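PDB 3VA7: KLLA0E08119p from Kluyveromyces lactis, which probably catalyses the biotin- and ATP-dependent carboxylation of urea to urea-1-carboxylate (allophanate), the first step of urea breakdown by the allophanate route. Local coordinates for residues Tyr695-Gly701 against Glu1199-Thr1203; Arg1017-Gly1023 against Tyr1035-Pro1041; Arg945-Ile950 against Arg1177-Pro1181; Leu704-Lys708 against Ala1145-Leu1149. All blocks are in the same frame, centred on the assembly; numbering follows the deposited sequence.

In the fold
Contacts 1 and 2 are buried and both touch the biotin group, while contact 3 is partly buried and contact 4 lies at the surface. Contacts 1, 3 and 4 all bear on how the C-terminal biotinyl domain and the chain leading to it meet the carboxyltransferase domain; contact 2 stays within the carboxyltransferase domain. Contacts 1 and 3 use neighbouring strands of the biotinyl domain, 1194-1200 and 1176-1181, and contacts 1 and 4 neighbouring strands 691-698 and 701-705. Chemistry follows place: contact 1 relies on amide and backbone bonds round biotinyl-lysine, contact 2 on a dense polar network beside urea, contact 3 on indole packing with hydrogen bonds to the helix end, contact 4 on a salt bridge with a bridging water.

Contact 1 of 4, residues Tyr695-Gly701 against Glu1199-Thr1203; sequences YNSNRFG and EAMKT. With BTI (5-(hexahydro-2-oxo-1H-thieno[3,4-D]imidazol-6-yl)pentanal), chain B.
The Tyr695 ring turns an edge to Ala1200 CA, while Glu1199 O approaches obliquely, 3.3 Å from Tyr695 CD1. The Asn696 amide and the Glu1199 carboxylate stand almost perpendicular, their planes 87° apart: Glu1199 OE1 lies in the amide plane, whereas Asn696 ND2 reaches that oxygen from above the carboxylate plane, at 3.0 Å along a nearly straight N-H...O path (168°). Glu1199 OE2 serves Thr1018 and Arg945. The Phe700 ring carries Asn698 ND2 over one face, offset toward the rim, and Lys1202 CD passes it obliquely. The other end of the Asn696 amide grips the opposing turn, with OD1 accepting from Lys1202 N at 3.0 Å; next to it Met1201 N donates to Tyr695 O at 3.1 Å. A leucine in place of Asn696 would probably leave Lys1202 N without this acceptor and Glu1199 OE1 without its amide donor, freeing the turn to shift. With CG beside its backbone N (chi1 -43°) and the chain extended beyond, Lys1202 runs past Asn698 to place NZ 3.3 Å from Gly701 O, a weak bond. Lys1202 NZ is joined covalently to BTI C11, and Gly701 CA lies 3.9 Å from BTI C10. Lys1202 sits on the type I' turn, Ala1200 to Thr1203, between strands 1194-1200 and 1203-1208: the biotinyl-lysine hairpin of a biotinyl domain, docked in the carboxyltransferase active site.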
# COMPACT_ATOMS: atom_id res chain seq x y z
N TYR A 695 -3.48 -16.95 -21.26
CA TYR A 695 -2.85 -15.60 -21.26
C TYR A 695 -3.14 -14.80 -19.95
O TYR A 695 -2.30 -14.01 -19.51
CB TYR A 695 -3.25 -14.78 -22.52
CG TYR A 695 -4.69 -14.38 -22.52
CD1 TYR A 695 -5.12 -13.20 -21.87
CD2 TYR A 695 -5.64 -15.20 -23.09
CE1 TYR A 695 -6.49 -12.87 -21.84
CE2 TYR A 695 -6.99 -14.88 -23.08
CZ TYR A 695 -7.42 -13.72 -22.47
OH TYR A 695 -8.77 -13.43 -22.49
N ASN A 696 -4.34 -15.00 -19.38
CA ASN A 696 -4.68 -14.45 -18.09
C ASN A 696 -4.06 -15.21 -16.89
O ASN A 696 -4.78 -15.89 -16.14
CB ASN A 696 -6.21 -14.34 -17.97
CG ASN A 696 -6.75 -13.00 -18.53
OD1 ASN A 696 -5.98 -12.02 -18.69
ND2 ASN A 696 -8.06 -12.96 -18.84
N SER A 697 -2.76 -15.07 -16.69
CA SER A 697 -2.11 -15.70 -15.56
C SER A 697 -1.24 -14.68 -14.91
O SER A 697 -0.66 -13.89 -15.61
CB SER A 697 -1.24 -16.87 -16.00
OG SER A 697 -2.01 -17.95 -16.45
N ASN A 698 -1.15 -14.67 -13.58
CA ASN A 698 -0.25 -13.74 -12.88
C ASN A 698 -0.08 -14.22 -11.45
O ASN A 698 -0.46 -15.35 -11.14
CB ASN A 698 -0.66 -12.26 -12.93
CG ASN A 698 -1.99 -11.98 -12.24
OD1 ASN A 698 -2.73 -12.88 -11.84
ND2 ASN A 698 -2.32 -10.71 -12.11
N ARG A 699 0.46 -13.38 -10.57
CA ARG A 699 0.69 -13.83 -9.23
C ARG A 699 -0.60 -14.16 -8.47
O ARG A 699 -0.56 -14.85 -7.44
CB ARG A 699 1.55 -12.83 -8.49
CG ARG A 699 2.99 -12.75 -9.03
CD ARG A 699 3.72 -11.51 -8.43
NE ARG A 699 3.53 -11.46 -6.98
CZ ARG A 699 4.35 -11.99 -6.06
NH1 ARG A 699 5.50 -12.59 -6.41
NH2 ARG A 699 4.04 -11.85 -4.77
N PHE A 700 -1.77 -13.77 -8.99
CA PHE A 700 -2.98 -14.15 -8.28
C PHE A 700 -3.23 -15.62 -8.53
O PHE A 700 -3.92 -16.29 -7.72
CB PHE A 700 -4.28 -13.35 -8.66
CG PHE A 700 -4.11 -11.85 -8.74
CD1 PHE A 700 -4.78 -11.14 -9.71
CD2 PHE A 700 -3.28 -11.17 -7.86
CE1 PHE A 700 -4.67 -9.76 -9.80
CE2 PHE A 700 -3.12 -9.76 -7.97
CZ PHE A 700 -3.82 -9.08 -8.94
N GLY A 701 -2.70 -16.13 -9.64
CA GLY A 701 -3.01 -17.48 -10.05
C GLY A 701 -2.79 -17.68 -11.53
O GLY A 701 -2.82 -16.74 -12.30
N GLU A 1199 -6.07 -7.36 -23.28
CA GLU A 1199 -5.92 -7.88 -21.90
C GLU A 1199 -4.84 -8.93 -21.91
O GLU A 1199 -4.96 -9.95 -22.60
CB GLU A 1199 -7.21 -8.44 -21.26
CG GLU A 1199 -7.03 -8.78 -19.76
CD GLU A 1199 -8.26 -9.40 -19.12
OE1 GLU A 1199 -8.98 -10.21 -19.78
OE2 GLU A 1199 -8.51 -9.11 -17.94
N ALA A 1200 -3.78 -8.67 -21.15
CA ALA A 1200 -2.70 -9.63 -20.92
C ALA A 1200 -2.47 -9.76 -19.42
O ALA A 1200 -2.29 -8.75 -18.72
CB ALA A 1200 -1.45 -9.16 -21.57
N MET A 1201 -2.46 -11.00 -18.90
CA MET A 1201 -2.09 -11.21 -17.50
C MET A 1201 -2.97 -10.39 -16.59
O MET A 1201 -2.46 -9.74 -15.67
CB MET A 1201 -0.64 -10.85 -17.28
CG MET A 1201 0.30 -11.66 -18.11
SD MET A 1201 1.98 -11.07 -17.85
CE MET A 1201 2.14 -9.91 -19.21
N LYS A 1202 -4.28 -10.42 -16.85
CA LYS A 1202 -5.31 -9.74 -16.07
C LYS A 1202 -5.14 -8.23 -15.99
O LYS A 1202 -5.68 -7.58 -15.10
CB LYS A 1202 -5.35 -10.34 -14.67
CG LYS A 1202 -5.26 -11.84 -14.69
CD LYS A 1202 -5.80 -12.53 -13.46
CE LYS A 1202 -5.14 -13.88 -13.40
NZ LYS A 1202 -5.42 -14.76 -12.23
N THR A 1203 -4.38 -7.66 -16.92
CA THR A 1203 -4.12 -6.24 -16.93
C THR A 1203 -4.58 -5.65 -18.22
O THR A 1203 -4.50 -6.29 -19.23
CB THR A 1203 -2.68 -6.02 -16.84
OG1 THR A 1203 -2.24 -6.74 -15.72
CG2 THR A 1203 -2.36 -4.57 -16.59
C11 BTI B . -6.63 -15.17 -11.83
O11 BTI B . -7.68 -14.77 -12.41
C10 BTI B . -6.60 -15.95 -10.48
C9 BTI B . -8.01 -16.09 -9.91
C8 BTI B . -8.17 -17.09 -8.77
C7 BTI B . -9.61 -17.60 -8.54
C2 BTI B . -10.66 -16.51 -8.45
S1 BTI B . -10.36 -15.37 -7.13
C6 BTI B . -12.05 -14.89 -7.00
C5 BTI B . -12.91 -16.03 -7.51
N3 BTI B . -13.32 -16.67 -6.29
C3 BTI B . -12.74 -17.84 -6.15
O3 BTI B . -12.99 -18.66 -5.15
N2 BTI B . -11.94 -18.11 -7.16
C4 BTI B . -12.04 -17.09 -8.19
O HOH W 1 -9.36 -11.00 -22.25

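Contact 2 of 4, residues Arg1017-Gly1023 against Tyr1035-Pro1041. With URE (urea), chain C; BTI (5-(hexahydro-2-oxo-1H-thieno[3,4-D]imidazol-6-yl)pentanal), chain B.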
# COMPACT_ATOMS: atom_id res chain seq x y z
N ARG A 1017 -14.29 -13.28 -13.08
CA ARG A 1017 -13.71 -12.02 -13.59
C ARG A 1017 -12.26 -12.01 -13.20
O ARG A 1017 -11.89 -12.73 -12.28
CB ARG A 1017 -14.37 -10.82 -12.94
CG ARG A 1017 -15.84 -10.64 -13.22
CD ARG A 1017 -16.36 -9.34 -12.57
NE ARG A 1017 -16.03 -9.25 -11.15
CZ ARG A 1017 -16.71 -9.86 -10.17
NH1 ARG A 1017 -17.81 -10.61 -10.41
NH2 ARG A 1017 -16.28 -9.74 -8.93
N THR A 1018 -11.47 -11.17 -13.85
CA THR A 1018 -10.11 -10.94 -13.43
C THR A 1018 -9.97 -9.62 -12.68
O THR A 1018 -8.91 -9.34 -12.08
CB THR A 1018 -9.18 -10.83 -14.60
OG1 THR A 1018 -9.67 -9.82 -15.50
CG2 THR A 1018 -9.11 -12.16 -15.31
N TYR A 1019 -11.03 -8.82 -12.74
CA TYR A 1019 -11.01 -7.45 -12.20
C TYR A 1019 -12.33 -7.07 -11.48
O TYR A 1019 -13.45 -7.36 -11.97
CB TYR A 1019 -10.59 -6.39 -13.28
CG TYR A 1019 -10.79 -5.00 -12.70
CD1 TYR A 1019 -9.73 -4.33 -12.05
CD2 TYR A 1019 -12.11 -4.38 -12.71
CE1 TYR A 1019 -9.93 -3.07 -11.46
CE2 TYR A 1019 -12.34 -3.15 -12.10
CZ TYR A 1019 -11.25 -2.50 -11.47
OH TYR A 1019 -11.44 -1.30 -10.85
N THR A 1020 -12.22 -6.45 -10.31
CA THR A 1020 -13.39 -5.95 -9.58
C THR A 1020 -12.95 -4.68 -8.88
O THR A 1020 -11.75 -4.49 -8.56
CB THR A 1020 -13.92 -7.00 -8.55
OG1 THR A 1020 -13.93 -8.30 -9.16
CG2 THR A 1020 -15.37 -6.63 -8.01
N ALA A 1021 -13.89 -3.78 -8.66
CA ALA A 1021 -13.54 -2.44 -8.17
C ALA A 1021 -13.58 -2.54 -6.66
O ALA A 1021 -14.39 -3.30 -6.11
CB ALA A 1021 -14.57 -1.35 -8.68
N ARG A 1022 -12.75 -1.73 -6.00
CA ARG A 1022 -12.72 -1.66 -4.52
C ARG A 1022 -14.07 -1.24 -3.93
O ARG A 1022 -14.67 -0.25 -4.34
CB ARG A 1022 -11.63 -0.65 -4.14
CG ARG A 1022 -11.50 -0.22 -2.68
CD ARG A 1022 -10.08 0.17 -2.38
NE ARG A 1022 -9.93 1.36 -1.52
CZ ARG A 1022 -10.23 2.60 -1.89
NH1 ARG A 1022 -10.71 2.82 -3.10
NH2 ARG A 1022 -10.04 3.63 -1.08
N GLY A 1023 -14.57 -2.01 -2.97
CA GLY A 1023 -15.82 -1.69 -2.28
C GLY A 1023 -17.07 -2.27 -2.92
O GLY A 1023 -18.15 -2.20 -2.33
N TYR A 1035 -15.82 -6.56 -1.72
CA TYR A 1035 -14.45 -6.73 -2.26
C TYR A 1035 -13.55 -5.67 -1.63
O TYR A 1035 -13.57 -4.52 -2.04
CB TYR A 1035 -14.44 -6.65 -3.79
CG TYR A 1035 -15.09 -7.82 -4.49
CD1 TYR A 1035 -16.46 -7.81 -4.74
CD2 TYR A 1035 -14.36 -8.93 -4.91
CE1 TYR A 1035 -17.11 -8.86 -5.38
CE2 TYR A 1035 -15.03 -10.04 -5.59
CZ TYR A 1035 -16.41 -9.97 -5.79
OH TYR A 1035 -17.15 -10.98 -6.41
N ASN A 1036 -12.78 -6.05 -0.61
CA ASN A 1036 -11.96 -5.03 0.10
C ASN A 1036 -10.77 -4.47 -0.69
O ASN A 1036 -10.22 -3.45 -0.28
CB ASN A 1036 -11.48 -5.52 1.48
CG ASN A 1036 -12.60 -5.61 2.48
OD1 ASN A 1036 -13.68 -5.03 2.25
ND2 ASN A 1036 -12.35 -6.31 3.61
N ALA A 1037 -10.38 -5.14 -1.77
CA ALA A 1037 -9.21 -4.69 -2.56
C ALA A 1037 -9.54 -4.22 -3.99
O ALA A 1037 -10.40 -4.81 -4.66
CB ALA A 1037 -8.19 -5.78 -2.61
N GLU A 1038 -8.82 -3.21 -4.46
CA GLU A 1038 -8.96 -2.68 -5.79
C GLU A 1038 -8.29 -3.62 -6.82
O GLU A 1038 -7.12 -3.94 -6.69
CB GLU A 1038 -8.30 -1.31 -5.84
CG GLU A 1038 -8.12 -0.70 -7.23
CD GLU A 1038 -9.44 -0.51 -7.99
OE1 GLU A 1038 -9.42 -0.77 -9.20
OE2 GLU A 1038 -10.50 -0.13 -7.40
N GLY A 1039 -9.02 -4.03 -7.86
CA GLY A 1039 -8.42 -4.86 -8.90
C GLY A 1039 -8.36 -6.34 -8.52
O GLY A 1039 -7.37 -7.02 -8.82
N SER A 1040 -9.38 -6.86 -7.85
CA SER A 1040 -9.34 -8.28 -7.53
C SER A 1040 -10.24 -9.14 -8.39
O SER A 1040 -11.35 -8.73 -8.74
CB SER A 1040 -9.59 -8.58 -6.02
OG SER A 1040 -10.72 -7.91 -5.53
N PRO A 1041 -9.76 -10.34 -8.73
CA PRO A 1041 -10.58 -11.32 -9.44
C PRO A 1041 -11.79 -11.53 -8.57
O PRO A 1041 -11.72 -11.24 -7.41
CB PRO A 1041 -9.69 -12.56 -9.45
CG PRO A 1041 -8.26 -11.95 -9.45
CD PRO A 1041 -8.40 -10.83 -8.46
C URE C . -15.71 -13.73 -4.77
O URE C . -15.91 -13.10 -3.70
N1 URE C . -15.59 -13.13 -5.93
N2 URE C . -15.61 -15.07 -4.90
C11 BTI B . -6.63 -15.17 -11.83
O11 BTI B . -7.68 -14.77 -12.41
C10 BTI B . -6.60 -15.95 -10.48
C9 BTI B . -8.01 -16.09 -9.91
C8 BTI B . -8.17 -17.09 -8.77
C7 BTI B . -9.61 -17.60 -8.54
C2 BTI B . -10.66 -16.51 -8.45
S1 BTI B . -10.36 -15.37 -7.13
C6 BTI B . -12.05 -14.89 -7.00
C5 BTI B . -12.91 -16.03 -7.51
N3 BTI B . -13.32 -16.67 -6.29
C3 BTI B . -12.74 -17.84 -6.15
O3 BTI B . -12.99 -18.66 -5.15
N2 BTI B . -11.94 -18.11 -7.16
C4 BTI B . -12.04 -17.09 -8.19
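In the carboxyltransferase active site, two loops flanking the hairpin of strands 1024-1028 and 1031-1034 lock together beside urea, chiefly through Arg1017, Thr1020 and Tyr1035. Arg1017 grips Thr1020 OG1 side-on with NE and NH2, both bonds in the guanidinium plane, and NH2 also donates to Tyr1035 OH at 2.9 Å. The guanidinium and phenol planes are 81° apart. Tyr1035 OH accepts a weak bond from urea N1 at 2.7 Å, and Tyr1044 N is a further partner of this oxygen. A phenylalanine in place of Tyr1035 would probably cost urea that weak acceptor and leave Arg1017 NH2 with one partner fewer. Thr1020 also packs on the ring: CG2, anti to the backbone N, sits over its centre in a CH-pi contact, 3.7 Å from the Tyr1035 centroid. On its other branch, Thr1020 OG1 donates to Ser1040 O. Pro1041, next along, places CB 3.7 Å from S1 of BTI, so the same loop borders both ligands. Farther out, Glu1038 clasps the first loop with both oxygens. Glu1038 OE2 takes Arg1022 N at 3.1 Å from above the carboxylate plane, and Glu1038 OE1 receives Tyr1019 OH at 2.7 Å on its syn lone pair.

Contact 3 of 4, residues Arg945-Ile950 against Arg1177-Pro1181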
# COMPACT_ATOMS: atom_id res chain seq x y z
N ARG A 945 -16.58 -4.66 -18.52
CA ARG A 945 -15.28 -5.18 -18.83
C ARG A 945 -15.35 -6.74 -18.95
O ARG A 945 -14.69 -7.39 -19.80
CB ARG A 945 -14.34 -4.74 -17.70
CG ARG A 945 -13.12 -5.60 -17.53
CD ARG A 945 -11.97 -4.88 -16.76
NE ARG A 945 -10.79 -5.76 -16.89
CZ ARG A 945 -9.55 -5.48 -16.52
NH1 ARG A 945 -9.25 -4.32 -15.91
NH2 ARG A 945 -8.63 -6.41 -16.73
N TYR A 946 -16.17 -7.36 -18.11
CA TYR A 946 -16.24 -8.80 -18.18
C TYR A 946 -16.91 -9.24 -19.50
O TYR A 946 -16.49 -10.20 -20.14
CB TYR A 946 -16.94 -9.32 -16.93
CG TYR A 946 -17.06 -10.77 -16.93
CD1 TYR A 946 -15.98 -11.56 -16.53
CD2 TYR A 946 -18.23 -11.38 -17.39
CE1 TYR A 946 -16.07 -12.97 -16.56
CE2 TYR A 946 -18.33 -12.78 -17.42
CZ TYR A 946 -17.25 -13.56 -17.00
OH TYR A 946 -17.35 -14.93 -16.98
N ARG A 947 -17.93 -8.49 -19.90
CA ARG A 947 -18.60 -8.74 -21.19
C ARG A 947 -17.69 -8.56 -22.39
O ARG A 947 -17.81 -9.28 -23.36
CB ARG A 947 -19.89 -7.92 -21.36
CG ARG A 947 -21.00 -8.39 -20.47
CD ARG A 947 -22.31 -7.58 -20.68
NE ARG A 947 -22.14 -6.14 -20.48
CZ ARG A 947 -21.95 -5.29 -21.49
NH1 ARG A 947 -21.92 -5.75 -22.76
NH2 ARG A 947 -21.79 -3.99 -21.24
N GLU A 948 -16.79 -7.59 -22.32
CA GLU A 948 -16.02 -7.30 -23.49
C GLU A 948 -14.66 -8.00 -23.48
O GLU A 948 -14.00 -8.07 -24.53
CB GLU A 948 -16.06 -5.80 -23.94
CG GLU A 948 -15.80 -4.79 -22.88
CD GLU A 948 -16.14 -3.34 -23.22
OE1 GLU A 948 -15.23 -2.53 -22.93
OE2 GLU A 948 -17.27 -2.99 -23.64
N THR A 949 -14.26 -8.61 -22.35
CA THR A 949 -12.92 -9.20 -22.33
C THR A 949 -12.91 -10.69 -22.21
O THR A 949 -11.88 -11.30 -22.48
CB THR A 949 -12.05 -8.66 -21.22
OG1 THR A 949 -12.62 -9.06 -19.97
CG2 THR A 949 -11.93 -7.15 -21.30
N ILE A 950 -14.02 -11.29 -21.77
CA ILE A 950 -13.97 -12.70 -21.33
C ILE A 950 -15.14 -13.54 -21.80
O ILE A 950 -14.92 -14.55 -22.46
CB ILE A 950 -13.85 -12.83 -19.77
CG1 ILE A 950 -12.48 -12.36 -19.31
CG2 ILE A 950 -14.17 -14.27 -19.29
CD1 ILE A 950 -12.23 -12.50 -17.75
N ARG A 1177 -5.74 -11.20 -25.32
CA ARG A 1177 -6.91 -11.16 -26.16
C ARG A 1177 -7.28 -9.71 -26.40
O ARG A 1177 -7.33 -8.93 -25.42
CB ARG A 1177 -8.09 -11.83 -25.47
CG ARG A 1177 -9.41 -11.99 -26.31
CD ARG A 1177 -10.41 -12.80 -25.49
NE ARG A 1177 -11.83 -12.58 -25.78
CZ ARG A 1177 -12.46 -11.40 -25.81
NH1 ARG A 1177 -11.80 -10.21 -25.61
NH2 ARG A 1177 -13.77 -11.40 -26.07
N PHE A 1178 -7.57 -9.36 -27.66
CA PHE A 1178 -7.79 -7.96 -28.06
C PHE A 1178 -9.06 -7.45 -27.46
O PHE A 1178 -10.14 -8.02 -27.64
CB PHE A 1178 -7.82 -7.84 -29.58
CG PHE A 1178 -7.96 -6.43 -30.10
CD1 PHE A 1178 -6.86 -5.76 -30.63
CD2 PHE A 1178 -9.22 -5.78 -30.10
CE1 PHE A 1178 -7.00 -4.46 -31.16
CE2 PHE A 1178 -9.36 -4.49 -30.59
CZ PHE A 1178 -8.24 -3.84 -31.15
N TRP A 1179 -8.92 -6.36 -26.74
CA TRP A 1179 -10.02 -5.79 -25.99
C TRP A 1179 -10.79 -4.79 -26.84
O TRP A 1179 -11.96 -5.03 -27.18
CB TRP A 1179 -9.46 -5.11 -24.75
CG TRP A 1179 -10.49 -4.58 -23.76
CD1 TRP A 1179 -11.80 -4.27 -24.01
CD2 TRP A 1179 -10.25 -4.26 -22.38
NE1 TRP A 1179 -12.39 -3.82 -22.86
CE2 TRP A 1179 -11.47 -3.78 -21.85
CE3 TRP A 1179 -9.13 -4.35 -21.54
CZ2 TRP A 1179 -11.61 -3.38 -20.51
CZ3 TRP A 1179 -9.28 -3.96 -20.19
CH2 TRP A 1179 -10.52 -3.47 -19.70
N LYS A 1180 -10.12 -3.69 -27.20
CA LYS A 1180 -10.74 -2.56 -27.89
C LYS A 1180 -9.65 -1.59 -28.42
O LYS A 1180 -8.53 -1.54 -27.86
CB LYS A 1180 -11.72 -1.81 -26.96
CG LYS A 1180 -11.03 -1.11 -25.78
CD LYS A 1180 -11.98 -0.29 -24.97
CE LYS A 1180 -11.50 -0.22 -23.55
NZ LYS A 1180 -12.62 0.16 -22.69
N PRO A 1181 -9.96 -0.82 -29.49
CA PRO A 1181 -8.91 0.10 -29.94
C PRO A 1181 -8.95 1.41 -29.15
O PRO A 1181 -9.97 1.72 -28.58
CB PRO A 1181 -9.28 0.35 -31.40
CG PRO A 1181 -10.78 0.19 -31.46
CD PRO A 1181 -11.16 -0.77 -30.35
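This is a domain interface, in which the C-terminal end of helix 937-949 of the carboxyltransferase domain packs against strand 1176-1181 of the biotinyl domain, mainly through Glu948 and Thr949 on Trp1179. The short helix and strand axes approach to 9.0 Å at 118°. Trp1179 and Lys1180 both face Ile1197 in a classic beta bulge, and the indole is clasped on several sides. Over one face lies Thr949 CG2, 3.5 Å from the centroid of the Trp1179 five-membered ring and 14° off its normal, a CH-pi contact; over the opposite face, toward the rim, lies Lys1180 CE. At the edge, Trp1179 NE1 donates to Glu948 OE1 at 3.1 Å, meeting it on the anti side. Glu948 OE1 also makes a long salt bridge with Lys1180 NZ (3.8 Å). Arg945, extended from CG to NE, crosses the six-membered end of the indole, its CD 3.6 Å from Trp1179 CH2, before its guanidinium reaches Glu1199. Thr949 can offer its methyl to the ring because its OG1 turns back to Arg945 O. Nearer the start of the strand, Thr949 O lies over a face of the Arg1177 guanidinium without a hydrogen bond to it, while Arg1177 NH1 donates to Glu948 O at 3.3 Å, tilted 24° out of the guanidinium plane.

Contact 4 of 4, residues Leu704-Lys708 against Ala1145-Leu1149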
# COMPACT_ATOMS: atom_id res chain seq x y z
N LEU A 704 -5.66 -22.13 -16.65
CA LEU A 704 -5.33 -23.33 -17.46
C LEU A 704 -6.38 -23.57 -18.52
O LEU A 704 -7.57 -23.30 -18.30
CB LEU A 704 -5.19 -24.59 -16.58
CG LEU A 704 -4.12 -24.54 -15.47
CD1 LEU A 704 -4.14 -25.77 -14.62
CD2 LEU A 704 -2.70 -24.31 -16.00
N ILE A 705 -5.96 -24.07 -19.68
CA ILE A 705 -6.89 -24.48 -20.71
C ILE A 705 -6.78 -26.00 -20.83
O ILE A 705 -5.68 -26.53 -21.01
CB ILE A 705 -6.57 -23.80 -22.09
CG1 ILE A 705 -6.51 -22.26 -21.96
CG2 ILE A 705 -7.66 -24.19 -23.11
CD1 ILE A 705 -5.50 -21.53 -22.91
N GLY A 706 -7.91 -26.69 -20.75
CA GLY A 706 -7.95 -28.11 -21.04
C GLY A 706 -9.35 -28.68 -20.95
O GLY A 706 -10.35 -27.98 -21.16
N PRO A 707 -9.44 -29.96 -20.62
CA PRO A 707 -10.74 -30.64 -20.76
C PRO A 707 -11.77 -30.10 -19.80
O PRO A 707 -11.43 -29.74 -18.70
CB PRO A 707 -10.42 -32.09 -20.41
CG PRO A 707 -9.13 -32.02 -19.51
CD PRO A 707 -8.43 -30.72 -19.85
N LYS A 708 -13.02 -30.09 -20.22
CA LYS A 708 -14.10 -29.49 -19.46
C LYS A 708 -14.63 -30.49 -18.47
O LYS A 708 -14.65 -31.63 -18.76
CB LYS A 708 -15.21 -29.01 -20.41
CG LYS A 708 -14.71 -27.95 -21.42
CD LYS A 708 -13.94 -26.74 -20.77
CE LYS A 708 -13.17 -25.91 -21.81
NZ LYS A 708 -14.01 -25.54 -23.03
N ALA A 1145 -19.86 -24.50 -20.63
CA ALA A 1145 -18.49 -23.95 -20.64
C ALA A 1145 -18.39 -22.80 -21.63
O ALA A 1145 -19.04 -22.82 -22.66
CB ALA A 1145 -17.46 -25.02 -20.96
N ASN A 1146 -17.60 -21.77 -21.31
CA ASN A 1146 -17.37 -20.65 -22.23
C ASN A 1146 -16.68 -21.16 -23.51
O ASN A 1146 -16.02 -22.21 -23.49
CB ASN A 1146 -16.53 -19.59 -21.51
CG ASN A 1146 -16.51 -18.24 -22.23
OD1 ASN A 1146 -17.41 -17.90 -22.99
ND2 ASN A 1146 -15.46 -17.46 -21.99
N ALA A 1147 -16.86 -20.45 -24.62
CA ALA A 1147 -16.26 -20.79 -25.92
C ALA A 1147 -14.73 -20.82 -25.86
O ALA A 1147 -14.13 -20.04 -25.12
CB ALA A 1147 -16.70 -19.82 -27.00
N GLU A 1148 -14.12 -21.71 -26.63
CA GLU A 1148 -12.67 -21.78 -26.71
C GLU A 1148 -12.20 -20.48 -27.31
O GLU A 1148 -12.84 -19.98 -28.23
CB GLU A 1148 -12.23 -22.93 -27.63
CG GLU A 1148 -12.56 -24.35 -27.09
CD GLU A 1148 -11.82 -24.70 -25.77
OE1 GLU A 1148 -10.56 -24.75 -25.77
OE2 GLU A 1148 -12.51 -24.94 -24.75
N LEU A 1149 -11.11 -19.92 -26.78
CA LEU A 1149 -10.49 -18.74 -27.37
C LEU A 1149 -10.25 -18.98 -28.87
O LEU A 1149 -10.15 -20.13 -29.32
CB LEU A 1149 -9.15 -18.42 -26.67
CG LEU A 1149 -8.92 -18.45 -25.14
CD1 LEU A 1149 -7.42 -18.46 -24.82
CD2 LEU A 1149 -9.60 -17.30 -24.40
O HOH W 2 -10.27 -27.27 -23.99
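Lys708 and Glu1148 reach toward each other from opposite directions and join in a salt bridge, NZ to OE2. The modelled separation of Lys708 NZ and Glu1148 OE2, 2.4 Å, is too short to be taken literally at this resolution, so the pairing is better supported than its length. The other carboxylate oxygen is engaged differently: a water donates both to Glu1148 OE1 at 3.1 Å and to Gly706 O at 2.9 Å, tying the acid to the backbone of the opposite segment. Two apolar touches flank this polar centre. Lys708 CD lies 3.9 Å from Ala1145 CB, and Ile705 CD1 meets Leu1149 CD1 at 4.1 Å. Both charged chains are folded to meet: Glu1148 bends at chi2 (-64°), and Lys708 at chi2 and chi4, laying its methylenes along the alanine methyl. The contact joins the carboxyltransferase sheet, where strand 701-705 ends, to the irregular chain that follows helix 1133-1142 and leads to strand 1168-1171 of the biotinyl domain. Residues 1145-1149 all have polyproline-like backbone angles, and the two touching parts run 153° apart, close to antiparallel. Behind Ile705, the backbone bond to Lys692 holds the strand in its sheet; His694, on the neighbouring strand, touches both Ile705 and Leu1149. On the linker side, Asn1146 ND2 donates to Ile950 O just past the end of helix 937-949.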